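Local coordinates for phenazine biosynthesis protein, PhzF family (Bacillus anthracis, PDB 3EDN) that probably acts as a PhzF-like isomerase of the diaminopimelate epimerase-like fold, its exact substrate not established, at residues E34-I39 against R60-T65; M70-H75 against I98-G103; I4-Y9 against G23-A28; E116-M121 against A286-Y291. All coordinates share one frame; numbering follows the deposited sequence. Where two conformers were deposited one is given.

Interaction 1: E34-I39 against R60-T65; sequences EEMQRI and RMRYFT. With SO4 (sulfate ion), chain E; SO4 (sulfate ion), chain O.
The F64 ring is approached in three ways from helix 34-39. The backbone Q37 N stands 4.1 Å above one face of the F64 ring, offset toward its rim. In the ring plane, Q37 OE1 meets the edge, 3.4 Å from F64 CD1, with the Q37 amide almost perpendicular to the ring (86°). M36 CB comes in obliquely, 3.7 Å from F64 CE2, an off-centre CH-pi contact. The guanidinium of R62 receives a sulfate at its edge, R62 NH2 giving 2.8 Å to O2; R38 likewise holds a second sulfate, R38 NE lying 2.9 Å from O3.

Q37 swings its CG anti to the backbone N (chi1 179°) and bends at chi2, which drops the amide beside the ring. There Q37 NE2 donates 3.0 Å to T65 O, in the carbonyl plane but bent (141° at the hydrogen). M36, a selenomethionine, puts SE 4.1 Å from R62 CD, crossing the arginine at about a right angle. The charged end of R62 is also engaged by E69 and by E33 of the second subunit, so the sulfate is one of several anionic partners, and may offset the like charges of R62 and K101. F50 meets the F64 ring with perpendicular planes. M36 SE beside the F64 ring is an oblique Met-aromatic contact; with the Q37-T65 bond it fastens helix 33-43 on strand 59-64 of the diaminopimelate epimerase-like fold.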
# COMPACT_ATOMS: atom_id res chain seq x y z
N GLU A 34 4.52 1.44 1.55
CA GLU A 34 5.82 2.02 1.84
C GLU A 34 6.44 1.35 3.06
O GLU A 34 7.65 1.08 3.09
CB GLU A 34 5.69 3.52 2.06
CG GLU A 34 5.39 4.25 0.77
CD GLU A 34 5.48 5.76 0.92
OE1 GLU A 34 6.37 6.24 1.66
OE2 GLU A 34 4.67 6.47 0.27
N GLU A 35 5.60 1.07 4.05
CA GLU A 35 6.04 0.32 5.21
C GLU A 35 6.49 -1.09 4.82
O GLU A 35 7.50 -1.57 5.33
CB GLU A 35 4.94 0.26 6.25
CG GLU A 35 4.72 1.61 6.92
CD GLU A 35 3.55 1.61 7.88
OE1 GLU A 35 2.51 0.98 7.58
OE2 GLU A 35 3.67 2.28 8.93
N MSE A 36 5.74 -1.75 3.95
CA MSE A 36 6.14 -3.08 3.53
C MSE A 36 7.52 -3.07 2.88
O MSE A 36 8.37 -3.92 3.17
CB MSE A 36 5.12 -3.68 2.58
CG MSE A 36 3.78 -3.88 3.22
SE MSE A 36 2.50 -4.68 1.99
CE MSE A 36 0.87 -3.87 2.64
N GLN A 37 7.76 -2.10 2.00
CA GLN A 37 9.04 -2.00 1.32
C GLN A 37 10.18 -1.75 2.34
O GLN A 37 11.26 -2.36 2.26
CB GLN A 37 8.99 -0.89 0.27
CG GLN A 37 10.30 -0.72 -0.46
CD GLN A 37 10.62 -1.92 -1.32
OE1 GLN A 37 10.08 -2.07 -2.43
NE2 GLN A 37 11.50 -2.79 -0.82
N ARG A 38 9.92 -0.89 3.32
CA ARG A 38 10.91 -0.60 4.35
C ARG A 38 11.18 -1.81 5.24
O ARG A 38 12.32 -2.06 5.63
CB ARG A 38 10.48 0.60 5.20
CG ARG A 38 10.55 1.90 4.41
CD ARG A 38 9.91 3.06 5.17
NE ARG A 38 10.51 3.27 6.49
CZ ARG A 38 9.82 3.31 7.62
NH1 ARG A 38 8.49 3.18 7.60
NH2 ARG A 38 10.45 3.50 8.78
N ILE A 39 10.13 -2.55 5.57
CA ILE A 39 10.31 -3.76 6.36
C ILE A 39 11.18 -4.75 5.58
O ILE A 39 12.11 -5.33 6.13
CB ILE A 39 8.96 -4.40 6.72
CG1 ILE A 39 8.24 -3.58 7.79
CG2 ILE A 39 9.16 -5.84 7.20
CD1 ILE A 39 6.73 -3.84 7.86
N ARG A 60 -4.66 -12.49 -0.05
CA ARG A 60 -3.84 -11.76 -0.99
C ARG A 60 -2.41 -11.78 -0.46
O ARG A 60 -2.19 -11.86 0.76
CB ARG A 60 -4.36 -10.32 -1.13
CG ARG A 60 -3.56 -9.39 -2.01
CD ARG A 60 -4.41 -8.14 -2.34
NE ARG A 60 -4.84 -7.42 -1.14
CZ ARG A 60 -4.25 -6.31 -0.68
NH1 ARG A 60 -3.23 -5.78 -1.32
NH2 ARG A 60 -4.70 -5.73 0.43
N MSE A 61 -1.43 -11.74 -1.35
CA MSE A 61 -0.04 -11.69 -0.92
C MSE A 61 0.69 -10.65 -1.73
O MSE A 61 0.50 -10.55 -2.93
CB MSE A 61 0.65 -13.03 -1.17
CG MSE A 61 0.42 -14.07 -0.12
SE MSE A 61 1.68 -15.55 -0.34
CE MSE A 61 3.23 -14.71 0.17
N ARG A 62 1.56 -9.88 -1.07
CA ARG A 62 2.50 -9.03 -1.79
C ARG A 62 3.91 -9.50 -1.45
O ARG A 62 4.17 -9.98 -0.33
CB ARG A 62 2.28 -7.55 -1.47
CG ARG A 62 0.95 -7.03 -2.03
CD ARG A 62 0.68 -5.57 -1.63
NE ARG A 62 1.43 -4.63 -2.43
CZ ARG A 62 1.18 -3.32 -2.48
NH1 ARG A 62 0.18 -2.78 -1.77
NH2 ARG A 62 1.93 -2.56 -3.27
N TYR A 63 4.82 -9.34 -2.42
CA TYR A 63 6.18 -9.89 -2.33
C TYR A 63 7.18 -8.76 -2.54
O TYR A 63 7.07 -8.03 -3.53
CB TYR A 63 6.37 -10.90 -3.46
CG TYR A 63 5.31 -11.98 -3.58
CD1 TYR A 63 5.36 -13.16 -2.81
CD2 TYR A 63 4.28 -11.87 -4.52
CE1 TYR A 63 4.42 -14.15 -2.96
CE2 TYR A 63 3.31 -12.87 -4.66
CZ TYR A 63 3.39 -14.01 -3.89
OH TYR A 63 2.45 -15.01 -4.04
N PHE A 64 8.14 -8.59 -1.63
CA PHE A 64 9.12 -7.52 -1.78
C PHE A 64 10.54 -8.02 -1.60
O PHE A 64 10.81 -8.79 -0.68
CB PHE A 64 8.90 -6.43 -0.72
CG PHE A 64 7.68 -5.60 -0.93
CD1 PHE A 64 7.78 -4.35 -1.53
CD2 PHE A 64 6.43 -6.06 -0.52
CE1 PHE A 64 6.66 -3.55 -1.72
CE2 PHE A 64 5.31 -5.27 -0.70
CZ PHE A 64 5.43 -4.01 -1.31
N THR A 65 11.44 -7.58 -2.47
CA THR A 65 12.86 -7.69 -2.20
C THR A 65 13.24 -6.48 -1.34
O THR A 65 12.41 -5.61 -1.07
CB THR A 65 13.66 -7.65 -3.51
OG1 THR A 65 13.52 -6.36 -4.10
CG2 THR A 65 13.12 -8.67 -4.47
S SO4 E . 14.23 3.96 7.06
O1 SO4 E . 13.59 3.55 8.32
O2 SO4 E . 14.99 2.85 6.50
O3 SO4 E . 13.18 4.39 6.13
O4 SO4 E . 15.14 5.06 7.37
S SO4 O . 0.51 0.12 -5.30
O1 SO4 O . -0.68 0.82 -4.83
O2 SO4 O . 1.49 -0.01 -4.23
O3 SO4 O . 0.13 -1.19 -5.80
O4 SO4 O . 1.08 0.92 -6.39

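Interaction 2: M70-H75 against I98-G103; sequences MDLCGH and IETKAG. With SO4 (sulfate ion), chain C; SO4 (sulfate ion), chain O.
Residues T100-G103 form a type I turn whose second residue comes closest to the loop 70-73, with D71 CA and K101 CA 5.1 Å apart. No direct hydrogen bond joins the two segments; a water takes that place, donating to D71 O (3.0 Å) and accepting from K101 N.

Apolar contact is carried by L72, whose CG sits only 3.5 Å from A102 CB, a tight contact. Its branch CD2 also reaches T100 OG1 at 3.5 Å, crossing it at about a right angle. D71 OD1 rests against K101 CB (3.5 Å), yet the extended lysine carries K101 NZ 5.6 Å away from D71 OD1, to a sulfate and a salt bridge with E69. T100 OG1, in the crowded position (chi1 79°), donates to G103 O along a lone pair and accepts from A102 N; G103 O also takes T100 N.

C73 N-caps helix 74-86, where H75 N and H75 ND1 both grip O1 of another sulfate, which G230 N and T231 N also bind, consistent with an anion-binding pocket at helix N termini. The type I turn closes the hairpin of strands 95-100 and 103-111, with the ST turn of T100 within it.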
# COMPACT_ATOMS: atom_id res chain seq x y z
N MSE A 70 7.82 -7.41 -6.16
CA MSE A 70 7.74 -8.42 -7.22
C MSE A 70 6.29 -8.83 -7.41
O MSE A 70 5.55 -8.94 -6.44
CB MSE A 70 8.53 -9.69 -6.85
CG MSE A 70 9.76 -9.47 -5.98
SE MSE A 70 10.75 -11.15 -5.79
CE MSE A 70 11.19 -11.30 -7.65
N ASP A 71 5.89 -9.12 -8.64
CA ASP A 71 4.52 -9.59 -8.85
C ASP A 71 4.29 -11.00 -8.31
O ASP A 71 3.19 -11.33 -7.86
CB ASP A 71 4.15 -9.57 -10.34
CG ASP A 71 3.80 -8.18 -10.85
OD1 ASP A 71 3.83 -7.20 -10.06
OD2 ASP A 71 3.51 -8.07 -12.06
N LEU A 72 5.33 -11.83 -8.36
CA LEU A 72 5.26 -13.23 -7.95
C LEU A 72 6.54 -13.63 -7.27
O LEU A 72 7.62 -13.11 -7.58
CB LEU A 72 5.13 -14.13 -9.17
CG LEU A 72 3.86 -14.05 -9.99
CD1 LEU A 72 4.00 -14.97 -11.20
CD2 LEU A 72 2.66 -14.44 -9.12
N CYS A 73 6.45 -14.57 -6.34
CA CYS A 73 7.63 -15.19 -5.77
C CYS A 73 7.30 -16.59 -5.30
O CYS A 73 6.63 -16.77 -4.27
CB CYS A 73 8.20 -14.36 -4.61
SG CYS A 73 9.59 -15.16 -3.83
N GLY A 74 7.77 -17.59 -6.03
CA GLY A 74 7.39 -18.96 -5.74
C GLY A 74 7.86 -19.45 -4.38
O GLY A 74 7.07 -20.01 -3.62
N HIS A 75 9.13 -19.27 -4.05
CA HIS A 75 9.62 -19.76 -2.77
C HIS A 75 8.97 -19.02 -1.59
O HIS A 75 8.74 -19.61 -0.53
CB HIS A 75 11.16 -19.81 -2.68
CG HIS A 75 11.81 -18.50 -2.34
ND1 HIS A 75 12.10 -17.55 -3.30
CD2 HIS A 75 12.27 -18.01 -1.17
CE1 HIS A 75 12.70 -16.52 -2.72
NE2 HIS A 75 12.81 -16.77 -1.43
N ILE A 98 -4.87 -17.39 -3.95
CA ILE A 98 -4.06 -16.26 -3.53
C ILE A 98 -4.15 -15.17 -4.59
O ILE A 98 -3.76 -15.37 -5.75
CB ILE A 98 -2.56 -16.63 -3.36
CG1 ILE A 98 -2.38 -17.80 -2.38
CG2 ILE A 98 -1.77 -15.41 -2.91
CD1 ILE A 98 -0.96 -18.35 -2.35
N GLU A 99 -4.68 -14.02 -4.22
CA GLU A 99 -4.66 -12.88 -5.11
C GLU A 99 -3.26 -12.28 -5.20
O GLU A 99 -2.67 -11.93 -4.17
CB GLU A 99 -5.65 -11.81 -4.66
CG GLU A 99 -5.71 -10.68 -5.68
CD GLU A 99 -6.60 -9.53 -5.29
OE1 GLU A 99 -7.11 -9.52 -4.14
OE2 GLU A 99 -6.77 -8.64 -6.16
N THR A 100 -2.73 -12.17 -6.41
CA THR A 100 -1.45 -11.49 -6.61
C THR A 100 -1.56 -10.53 -7.79
O THR A 100 -2.54 -10.54 -8.54
CB THR A 100 -0.27 -12.46 -6.91
OG1 THR A 100 -0.31 -12.87 -8.28
CG2 THR A 100 -0.28 -13.67 -5.98
N LYS A 101 -0.53 -9.71 -7.96
CA LYS A 101 -0.52 -8.75 -9.05
C LYS A 101 -0.40 -9.46 -10.41
O LYS A 101 -0.74 -8.87 -11.44
CB LYS A 101 0.58 -7.71 -8.84
CG LYS A 101 0.25 -6.73 -7.71
CD LYS A 101 1.23 -5.58 -7.61
CE LYS A 101 0.77 -4.57 -6.58
NZ LYS A 101 1.71 -3.42 -6.54
N ALA A 102 0.04 -10.71 -10.41
CA ALA A 102 0.10 -11.49 -11.65
C ALA A 102 -1.14 -12.38 -11.86
O ALA A 102 -1.16 -13.21 -12.77
CB ALA A 102 1.38 -12.32 -11.71
N GLY A 103 -2.15 -12.20 -11.02
CA GLY A 103 -3.37 -13.01 -11.10
C GLY A 103 -3.66 -13.83 -9.85
O GLY A 103 -2.87 -13.84 -8.91
S SO4 C . 12.02 -19.11 -6.50
O1 SO4 C . 11.14 -18.20 -5.78
O2 SO4 C . 12.53 -20.21 -5.69
O3 SO4 C . 11.35 -19.58 -7.68
O4 SO4 C . 13.14 -18.30 -6.97
S SO4 O . 0.51 0.12 -5.30
O1 SO4 O . -0.68 0.82 -4.83
O2 SO4 O . 1.49 -0.01 -4.23
O3 SO4 O . 0.13 -1.19 -5.80
O4 SO4 O . 1.08 0.92 -6.39
O HOH W 1 1.70 -9.42 -6.13

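Interaction 3: I4-Y9 against G23-A28; sequences INVFHY and GIVLDA
F7 and L26 meet at about a right angle: L26 CD1 approaches the ring obliquely, 3.5 Å from F7 CE2. On the same face as F7, I24 extends its CD1 obliquely to Y9, 3.6 Å from Y9 CD1, because CG1 lies anti to the carbonyl carbon (chi1 -49°) and the chain continues extended. One branch of V25, CG2, touches both I4 CG2 and V6 CG2, each at 4.2 Å, on the face that also carries H8.

The backbones fix this register. F7 and I24 are a hydrogen-bonded antiparallel pair: F7 N to I24 O is nearly straight (2.9 Å, 175°), whereas I24 N to F7 O is shorter but bent (2.8 Å, 138°). G23 faces H8 as the adjoining non-hydrogen-bonded pair. Past V25 the strands part, and a water bridges N5 O and L26 N while lying in the plane of the F7 ring, at its edge.

This is the hairpin of strands 3-11 and 20-25. Helix 74-86 covers I24 and Y9, through T80, Y82 and A83, and R87 bonds Y9 OH; V25 packs on F50 of strand 48-52, while strand 282-298 flanks strand 3-11 and bonds I4, V6 and H8 through its backbone.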
# COMPACT_ATOMS: atom_id res chain seq x y z
N ILE A 4 7.13 -4.63 14.45
CA ILE A 4 6.56 -5.63 13.55
C ILE A 4 7.25 -6.96 13.76
O ILE A 4 8.48 -7.03 13.71
CB ILE A 4 6.74 -5.22 12.07
CG1 ILE A 4 6.33 -3.76 11.83
CG2 ILE A 4 5.98 -6.18 11.15
CD1 ILE A 4 4.95 -3.43 12.31
N ASN A 5 6.49 -8.02 14.00
CA ASN A 5 7.08 -9.35 14.12
C ASN A 5 7.23 -9.97 12.73
O ASN A 5 6.26 -10.07 11.97
CB ASN A 5 6.23 -10.24 15.01
CG ASN A 5 6.26 -9.82 16.47
OD1 ASN A 5 7.30 -9.40 17.00
ND2 ASN A 5 5.13 -9.95 17.14
N VAL A 6 8.45 -10.37 12.41
CA VAL A 6 8.76 -10.96 11.11
C VAL A 6 9.25 -12.38 11.34
O VAL A 6 10.06 -12.63 12.23
CB VAL A 6 9.84 -10.15 10.39
CG1 VAL A 6 10.13 -10.70 8.99
CG2 VAL A 6 9.38 -8.70 10.28
N PHE A 7 8.76 -13.31 10.54
CA PHE A 7 9.23 -14.69 10.60
C PHE A 7 10.19 -14.98 9.46
O PHE A 7 10.10 -14.40 8.37
CB PHE A 7 8.06 -15.67 10.59
CG PHE A 7 7.27 -15.65 11.86
CD1 PHE A 7 7.51 -16.59 12.84
CD2 PHE A 7 6.29 -14.69 12.06
CE1 PHE A 7 6.79 -16.57 14.02
CE2 PHE A 7 5.58 -14.66 13.24
CZ PHE A 7 5.83 -15.61 14.21
N HIS A 8 11.15 -15.84 9.75
CA HIS A 8 12.04 -16.40 8.76
C HIS A 8 11.71 -17.88 8.65
O HIS A 8 11.85 -18.61 9.64
CB HIS A 8 13.47 -16.20 9.25
CG HIS A 8 14.52 -16.89 8.44
ND1 HIS A 8 15.85 -16.85 8.79
CD2 HIS A 8 14.45 -17.64 7.31
CE1 HIS A 8 16.56 -17.55 7.92
NE2 HIS A 8 15.73 -18.04 7.02
N TYR A 9 11.20 -18.31 7.49
CA TYR A 9 11.04 -19.73 7.16
C TYR A 9 11.97 -20.00 6.00
O TYR A 9 12.17 -19.12 5.15
CB TYR A 9 9.59 -20.06 6.73
CG TYR A 9 8.69 -20.34 7.90
CD1 TYR A 9 8.38 -19.35 8.82
CD2 TYR A 9 8.15 -21.62 8.10
CE1 TYR A 9 7.57 -19.60 9.90
CE2 TYR A 9 7.34 -21.89 9.18
CZ TYR A 9 7.04 -20.86 10.08
OH TYR A 9 6.24 -21.12 11.17
N GLY A 23 11.16 -14.27 4.21
CA GLY A 23 10.63 -13.42 5.29
C GLY A 23 9.12 -13.39 5.19
O GLY A 23 8.56 -13.45 4.11
N ILE A 24 8.45 -13.32 6.33
CA ILE A 24 6.99 -13.34 6.34
C ILE A 24 6.42 -12.44 7.42
O ILE A 24 6.82 -12.51 8.58
CB ILE A 24 6.46 -14.78 6.61
CG1 ILE A 24 7.12 -15.83 5.72
CG2 ILE A 24 4.94 -14.83 6.46
CD1 ILE A 24 6.94 -17.24 6.25
N VAL A 25 5.51 -11.58 7.01
CA VAL A 25 4.61 -10.90 7.94
C VAL A 25 3.24 -11.58 7.77
O VAL A 25 2.60 -11.46 6.73
CB VAL A 25 4.55 -9.40 7.66
CG1 VAL A 25 3.47 -8.69 8.53
CG2 VAL A 25 5.93 -8.79 7.87
N LEU A 26 2.82 -12.29 8.81
CA LEU A 26 1.65 -13.17 8.75
C LEU A 26 0.31 -12.44 8.65
O LEU A 26 -0.65 -13.02 8.17
CB LEU A 26 1.63 -14.09 9.97
CG LEU A 26 2.76 -15.12 10.10
CD1 LEU A 26 2.74 -15.74 11.50
CD2 LEU A 26 2.61 -16.19 9.04
N ASP A 27 0.24 -11.21 9.16
CA ASP A 27 -0.95 -10.37 8.94
C ASP A 27 -0.49 -8.94 8.72
O ASP A 27 -0.10 -8.24 9.65
CB ASP A 27 -1.95 -10.48 10.10
CG ASP A 27 -3.16 -9.57 9.91
OD1 ASP A 27 -3.20 -8.76 8.97
OD2 ASP A 27 -4.12 -9.69 10.72
N ALA A 28 -0.49 -8.54 7.45
CA ALA A 28 0.04 -7.25 7.04
C ALA A 28 -1.05 -6.21 6.80
O ALA A 28 -0.78 -5.17 6.20
CB ALA A 28 0.90 -7.43 5.76
O HOH W 2 4.18 -11.75 11.48

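Interaction 4: E116-M121 against A286-Y291; sequences ETFIKM and AGTAVY
T288 OG1 is held by two partners: it donates to T117 O (2.7 Å) in the carbonyl plane, and a water lies 2.9 Å from it. That water also neighbours E116 OE2 and A289 O, and can donate to at most two of the three at once. OG1 lies anti to the backbone N (chi1 -166°), directed at the neighbouring strand, and T288 CG2 nears E116 OE2.

Beyond it, I119 and G287 form a hydrogen-bonded antiparallel pair. I119 N reaches G287 O almost straight (2.9 Å, 170°). The return bond, G287 N to I119 O, is 3.1 Å long and its donor sits above the carbonyl plane, 31° out of it. K120 and A286 follow as a non-hydrogen-bonded pair, with A286 CB 3.9 Å from K120 CB.

The F118 ring lies flat over the G287-T288 peptide: T288 N stands 3.8 Å above the ring centre, and T288 CB makes a CH-pi contact over the same face. A286 CB meets the edge of the ring in its plane.

Strand 117-122 is flanked by strand 103-111 and by strand 282-298, which in turn pairs with strand 266-273; helix 74-86 packs on M121 through T77 and V78, and on T288 through Y82.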
# COMPACT_ATOMS: atom_id res chain seq x y z
N GLU A 116 5.17 -34.45 6.14
CA GLU A 116 5.45 -33.03 5.99
C GLU A 116 4.45 -32.36 5.05
O GLU A 116 4.14 -32.90 3.99
CB GLU A 116 6.85 -32.82 5.40
CG GLU A 116 8.00 -33.51 6.13
CD GLU A 116 9.36 -33.06 5.63
OE1 GLU A 116 9.82 -33.56 4.57
OE2 GLU A 116 9.99 -32.18 6.28
N THR A 117 3.97 -31.17 5.41
CA THR A 117 3.09 -30.41 4.56
C THR A 117 3.85 -29.86 3.36
O THR A 117 4.94 -29.28 3.49
CB THR A 117 2.43 -29.26 5.34
OG1 THR A 117 1.52 -29.81 6.30
CG2 THR A 117 1.68 -28.33 4.39
N PHE A 118 3.28 -30.09 2.17
CA PHE A 118 3.83 -29.60 0.92
C PHE A 118 2.87 -28.62 0.28
O PHE A 118 1.65 -28.81 0.32
CB PHE A 118 4.07 -30.79 -0.03
CG PHE A 118 5.46 -31.34 0.04
CD1 PHE A 118 5.96 -31.91 1.21
CD2 PHE A 118 6.30 -31.24 -1.05
CE1 PHE A 118 7.27 -32.39 1.25
CE2 PHE A 118 7.58 -31.72 -1.01
CZ PHE A 118 8.08 -32.29 0.13
N ILE A 119 3.42 -27.57 -0.32
CA ILE A 119 2.64 -26.52 -0.99
C ILE A 119 2.94 -26.63 -2.48
O ILE A 119 4.12 -26.55 -2.88
CB ILE A 119 3.09 -25.12 -0.52
CG1 ILE A 119 3.06 -25.03 1.02
CG2 ILE A 119 2.24 -24.04 -1.16
CD1 ILE A 119 1.75 -25.46 1.66
N LYS A 120 1.89 -26.78 -3.28
CA LYS A 120 2.03 -27.09 -4.71
C LYS A 120 1.44 -25.96 -5.54
O LYS A 120 0.36 -25.47 -5.23
CB LYS A 120 1.32 -28.41 -5.02
CG LYS A 120 1.45 -28.89 -6.45
CD LYS A 120 0.75 -30.26 -6.59
CE LYS A 120 0.76 -30.75 -8.02
NZ LYS A 120 -0.02 -32.03 -8.14
N MSE A 121 2.14 -25.55 -6.59
CA MSE A 121 1.64 -24.47 -7.43
C MSE A 121 1.96 -24.75 -8.89
O MSE A 121 2.85 -25.54 -9.19
CB MSE A 121 2.21 -23.12 -7.01
CG MSE A 121 3.70 -23.00 -7.08
SE MSE A 121 4.39 -21.63 -5.82
CE MSE A 121 3.55 -22.32 -4.22
N ALA A 286 6.27 -28.37 -6.05
CA ALA A 286 5.84 -28.39 -4.66
C ALA A 286 7.06 -28.42 -3.76
O ALA A 286 8.09 -29.01 -4.10
CB ALA A 286 4.95 -29.59 -4.37
N GLY A 287 6.92 -27.83 -2.58
CA GLY A 287 8.00 -27.90 -1.63
C GLY A 287 7.43 -27.87 -0.23
O GLY A 287 6.27 -27.47 -0.02
N THR A 288 8.23 -28.34 0.71
CA THR A 288 7.92 -28.12 2.10
C THR A 288 8.74 -26.92 2.56
O THR A 288 9.43 -26.28 1.76
CB THR A 288 8.15 -29.38 2.98
OG1 THR A 288 7.52 -29.18 4.26
CG2 THR A 288 9.63 -29.66 3.16
N ALA A 289 8.63 -26.58 3.84
CA ALA A 289 9.39 -25.46 4.41
C ALA A 289 9.56 -25.70 5.90
O ALA A 289 9.02 -26.66 6.45
CB ALA A 289 8.66 -24.13 4.17
N VAL A 290 10.30 -24.82 6.55
CA VAL A 290 10.60 -25.00 7.97
C VAL A 290 10.82 -23.65 8.65
O VAL A 290 11.44 -22.76 8.08
CB VAL A 290 11.82 -25.94 8.18
CG1 VAL A 290 13.10 -25.29 7.68
CG2 VAL A 290 11.97 -26.33 9.63
N TYR A 291 10.28 -23.52 9.86
CA TYR A 291 10.53 -22.35 10.71
C TYR A 291 12.02 -22.23 11.00
O TYR A 291 12.67 -23.22 11.34
CB TYR A 291 9.79 -22.56 12.04
CG TYR A 291 10.15 -21.56 13.12
CD1 TYR A 291 9.46 -20.34 13.22
CD2 TYR A 291 11.17 -21.81 14.03
CE1 TYR A 291 9.78 -19.42 14.21
CE2 TYR A 291 11.51 -20.88 15.01
CZ TYR A 291 10.78 -19.70 15.10
OH TYR A 291 11.11 -18.76 16.08
O HOH W 3 8.69 -29.33 6.91

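From the N terminus, interaction 3 closes first, a short hairpin with 13 residues between its segments. Interaction 1 then closes 20 residues by bringing helix 33-43 onto strand 59-64, and interaction 2 closes 22 between residues 70-75 and 98-103. Interaction 4 spans 164 residues and brings a late strand back to strand 117-122. All four run in series, so none nests or crosses. They nevertheless touch: M61 N meets E99 O (3.1 Å) between interactions 1 and 2, I39 CD1 meets I4 CG1 (4.0 Å) between 1 and 3, and Y9 CD2 lies 3.4 Å from Y291 N between 3 and 4. Strand 282-298 thus ties the N-terminal hairpin to strand 117-122.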